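Local atomic coordinates of protein CbbY (Rhodobacter sphaeroides, PDB entry 4UAS), a protein that removes a phosphate group from xylulose-1,5-bisphosphate, a potent inhibitor of Rubisco, in a magnesium-dependent reaction. Residues A[149-154]-A[173-178]. Residues are numbered along the deposited sequence; the frame is centred on the assembly and turned at random.
With MG (magnesium ion), chain D; PO4 (phosphate ion), chain C.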
ATOM      1  N   GLU A 149      -6.457  13.385  -3.727  1.00 10.14           N
ATOM      2  CA  GLU A 149      -6.973  12.918  -2.438  1.00 10.21           C
ATOM      3  C   GLU A 149      -6.666  11.428  -2.284  1.00  8.59           C
ATOM      4  O   GLU A 149      -7.096  10.633  -3.103  1.00  8.85           O
ATOM      5  CB  GLU A 149      -8.474  13.156  -2.394  1.00 13.27           C
ATOM      6  CG  GLU A 149      -8.959  14.529  -2.623  1.00 18.09           C
ATOM      7  CD  GLU A 149      -8.561  15.451  -1.560  1.00 27.30           C
ATOM      8  OE1 GLU A 149      -8.431  15.029  -0.414  1.00 36.12           O
ATOM      9  OE2 GLU A 149      -8.458  16.679  -1.916  1.00 40.64           O
ATOM     10  N   LYS A 150      -5.913  11.103  -1.243  1.00  9.37           N
ATOM     11  CA  LYS A 150      -5.472   9.743  -0.995  1.00  8.75           C
ATOM     12  C   LYS A 150      -6.525   8.965  -0.182  1.00  7.42           C
ATOM     13  O   LYS A 150      -7.501   9.513   0.348  1.00  8.40           O
ATOM     14  CB  LYS A 150      -4.104   9.708  -0.274  1.00  8.88           C
ATOM     15  CG  LYS A 150      -2.968  10.225  -1.198  1.00 10.85           C
ATOM     16  CD  LYS A 150      -1.638  10.135  -0.455  1.00 11.22           C
ATOM     17  CE  LYS A 150      -0.425  10.287  -1.314  1.00 12.27           C
ATOM     18  NZ  LYS A 150      -0.354  11.654  -1.839  1.00 11.42           N
ATOM     19  N   LYS A 151      -6.347   7.649  -0.163  1.00  7.78           N
ATOM     20  CA  LYS A 151      -7.221   6.761   0.624  1.00  7.36           C
ATOM     21  C   LYS A 151      -7.408   7.383   2.012  1.00  7.54           C
ATOM     22  O   LYS A 151      -6.439   7.839   2.624  1.00  8.29           O
ATOM     23  CB  LYS A 151      -6.641   5.351   0.726  1.00  6.97           C
ATOM     24  CG  LYS A 151      -6.402   4.665  -0.632  1.00  6.90           C
ATOM     25  CD  LYS A 151      -5.926   3.216  -0.442  1.00  8.22           C
ATOM     26  CE  LYS A 151      -5.295   2.633  -1.670  1.00  8.28           C
ATOM     27  NZ  LYS A 151      -4.653   1.321  -1.382  1.00  8.49           N
ATOM     28  N   PRO A 152      -8.628   7.468   2.536  1.00  7.68           N
ATOM     29  CA  PRO A 152      -9.823   6.710   2.158  1.00  7.73           C
ATOM     30  C   PRO A 152     -10.607   7.215   0.955  1.00  7.37           C
ATOM     31  O   PRO A 152     -11.584   6.587   0.559  1.00  8.23           O
ATOM     32  CB  PRO A 152     -10.703   6.803   3.416  1.00  8.35           C
ATOM     33  CG  PRO A 152     -10.320   8.138   4.003  1.00  8.91           C
ATOM     34  CD  PRO A 152      -8.828   8.210   3.809  1.00  7.91           C
ATOM     35  N   SER A 153     -10.182   8.304   0.316  1.00  7.72           N
ATOM     36  CA  SER A 153     -10.820   8.672  -0.952  1.00  8.12           C
ATOM     37  C   SER A 153     -10.671   7.536  -1.932  1.00  7.28           C
ATOM     38  O   SER A 153      -9.588   6.971  -2.091  1.00  7.30           O
ATOM     39  CB  SER A 153     -10.171   9.908  -1.594  1.00  9.57           C
ATOM     40  OG  SER A 153     -10.634  10.058  -2.930  1.00 10.65           O
ATOM     41  N   PRO A 154     -11.749   7.221  -2.702  1.00  7.28           N
ATOM     42  CA  PRO A 154     -11.661   6.191  -3.772  1.00  7.56           C
ATOM     43  C   PRO A 154     -10.879   6.628  -5.010  1.00  7.52           C
ATOM     44  O   PRO A 154     -10.762   5.804  -5.917  1.00  8.04           O
ATOM     45  CB  PRO A 154     -13.139   5.938  -4.121  1.00  7.95           C
ATOM     46  CG  PRO A 154     -13.899   6.430  -2.918  1.00 10.58           C
ATOM     47  CD  PRO A 154     -13.134   7.656  -2.494  1.00  9.08           C
ATOM     48  N   ALA A 173     -10.704  -5.846  -5.245  1.00  8.47           N
ATOM     49  CA  ALA A 173      -9.555  -5.282  -4.570  1.00  8.28           C
ATOM     50  C   ALA A 173      -9.118  -6.145  -3.398  1.00  7.43           C
ATOM     51  O   ALA A 173      -9.959  -6.718  -2.700  1.00  9.04           O
ATOM     52  CB  ALA A 173      -9.876  -3.891  -4.030  1.00  8.17           C
ATOM     53  N   LEU A 174      -7.809  -6.186  -3.184  1.00  7.42           N
ATOM     54  CA  LEU A 174      -7.199  -6.786  -1.969  1.00  6.71           C
ATOM     55  C   LEU A 174      -6.577  -5.672  -1.163  1.00  7.12           C
ATOM     56  O   LEU A 174      -5.824  -4.832  -1.664  1.00  7.39           O
ATOM     57  CB  LEU A 174      -6.130  -7.797  -2.293  1.00  8.39           C
ATOM     58  CG  LEU A 174      -6.584  -9.195  -2.618  1.00 11.20           C
ATOM     59  CD1 LEU A 174      -7.476  -9.273  -3.767  1.00 14.76           C
ATOM     60  CD2 LEU A 174      -5.408 -10.106  -2.742  1.00 10.98           C
ATOM     61  N   GLU A 175      -6.935  -5.628   0.129  1.00  6.68           N
ATOM     62  CA  GLU A 175      -6.564  -4.554   1.051  1.00  6.19           C
ATOM     63  C   GLU A 175      -6.227  -5.126   2.418  1.00  6.62           C
ATOM     64  O   GLU A 175      -6.520  -6.263   2.752  1.00  7.18           O
ATOM     65  CB  GLU A 175      -7.734  -3.562   1.211  1.00  6.64           C
ATOM     66  CG  GLU A 175      -7.727  -2.484   0.129  1.00  7.18           C
ATOM     67  CD  GLU A 175      -6.660  -1.439   0.323  1.00  7.47           C
ATOM     68  OE1 GLU A 175      -5.933  -1.531   1.360  1.00  7.80           O
ATOM     69  OE2 GLU A 175      -6.581  -0.545  -0.549  1.00  7.93           O
ATOM     70  N   ASP A 176      -5.590  -4.271   3.270  1.00  6.91           N
ATOM     71  CA  ASP A 176      -5.222  -4.613   4.599  1.00  6.59           C
ATOM     72  C   ASP A 176      -5.724  -3.654   5.648  1.00  6.92           C
ATOM     73  O   ASP A 176      -5.529  -3.930   6.845  1.00  8.22           O
ATOM     74  CB  ASP A 176      -3.704  -4.754   4.786  1.00  8.15           C
ATOM     75  CG  ASP A 176      -3.051  -3.381   4.796  1.00  9.37           C
ATOM     76  OD1 ASP A 176      -3.294  -2.668   3.811  1.00 11.73           O
ATOM     77  OD2 ASP A 176      -2.302  -3.006   5.721  1.00 11.71           O
ATOM     78  N   SER A 177      -6.294  -2.505   5.301  1.00  7.21           N
ATOM     79  CA  SER A 177      -6.617  -1.452   6.221  1.00  7.17           C
ATOM     80  C   SER A 177      -7.980  -0.918   5.979  1.00  7.10           C
ATOM     81  O   SER A 177      -8.558  -1.050   4.877  1.00  8.19           O
ATOM     82  CB  SER A 177      -5.617  -0.312   6.120  1.00  7.96           C
ATOM     83  OG  SER A 177      -5.824   0.453   4.930  1.00  8.51           O
ATOM     84  N   LEU A 178      -8.544  -0.243   6.969  1.00  7.55           N
ATOM     85  CA  LEU A 178      -9.853   0.367   6.874  1.00  7.47           C
ATOM     86  C   LEU A 178      -9.869   1.508   5.856  1.00  7.17           C
ATOM     87  O   LEU A 178     -10.810   1.594   5.071  1.00  7.73           O
ATOM     88  CB  LEU A 178     -10.358   0.799   8.220  1.00 10.07           C
ATOM     89  CG  LEU A 178     -11.711   1.469   8.270  1.00 10.69           C
ATOM     90  CD1 LEU A 178     -12.807   0.582   7.642  1.00 12.87           C
ATOM     91  CD2 LEU A 178     -12.081   1.857   9.688  1.00 14.45           C
TER
HETATM   92 MG    MG D 302      -2.260  -1.011   2.891  1.00  8.91          MG
HETATM   93  P   PO4 C 301      -0.919   1.550   0.705  1.00 11.51           P
HETATM   94  O1  PO4 C 301      -2.059   2.494   0.145  1.00 11.78           O
HETATM   95  O2  PO4 C 301       0.156   2.488   1.394  1.00 16.35           O
HETATM   96  O3  PO4 C 301      -0.162   0.714  -0.313  1.00  9.94           O
HETATM   97  O4  PO4 C 301      -1.463   0.636   1.857  1.00 10.75           O
HETATM   98  O   HOH W   1      -4.257  -0.061   2.749  1.00  8.75           O
HETATM   99  O   HOH W   2      -2.003  -0.294   4.736  1.00 15.17           O
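K151 sets CG opposite its carbonyl carbon (chi1 -58°) and then runs extended, so its NZ reaches E175. E175 comes from the opposite direction and bends at chi2 (-74°), which turns its carboxylate toward the amine. They form a buried salt bridge, K151 NZ to E175 OE2 at 2.8 Å. OE2 offers its syn lone pair, on the side of OE1, and also accepts a bond from Y157. K151 NZ has further partners: D8 (the probable nucleophile), the carbonyl of A114 and, at 3.2 Å, O1 of the phosphate ion. These contacts fix the amine beside the bound anion. The other oxygen, E175 OE1, accepts a 2.6 Å hydrogen bond from a water that also binds the magnesium ion. E175 is a second-shell residue that helps position this water. S177 OG bonds the same water at 2.7 Å. D176 OD1 binds the metal directly at 2.2 Å, and phosphate O4 does so at 2.1 Å. A second water, the D8 side chain and the D10 backbone carbonyl complete the six ligands. This fits the HAD active site: the motif III lysine (K151) contacts the phosphate and the motif IV acid (D176) binds the metal. The peptide bond before P152 is cis. The loop carrying K151 leads into helix 155-164. E175 ends strand 171-175, which lies between strands 4-7 and 190-193 of the parallel sheet, and S177 caps helix 178-186.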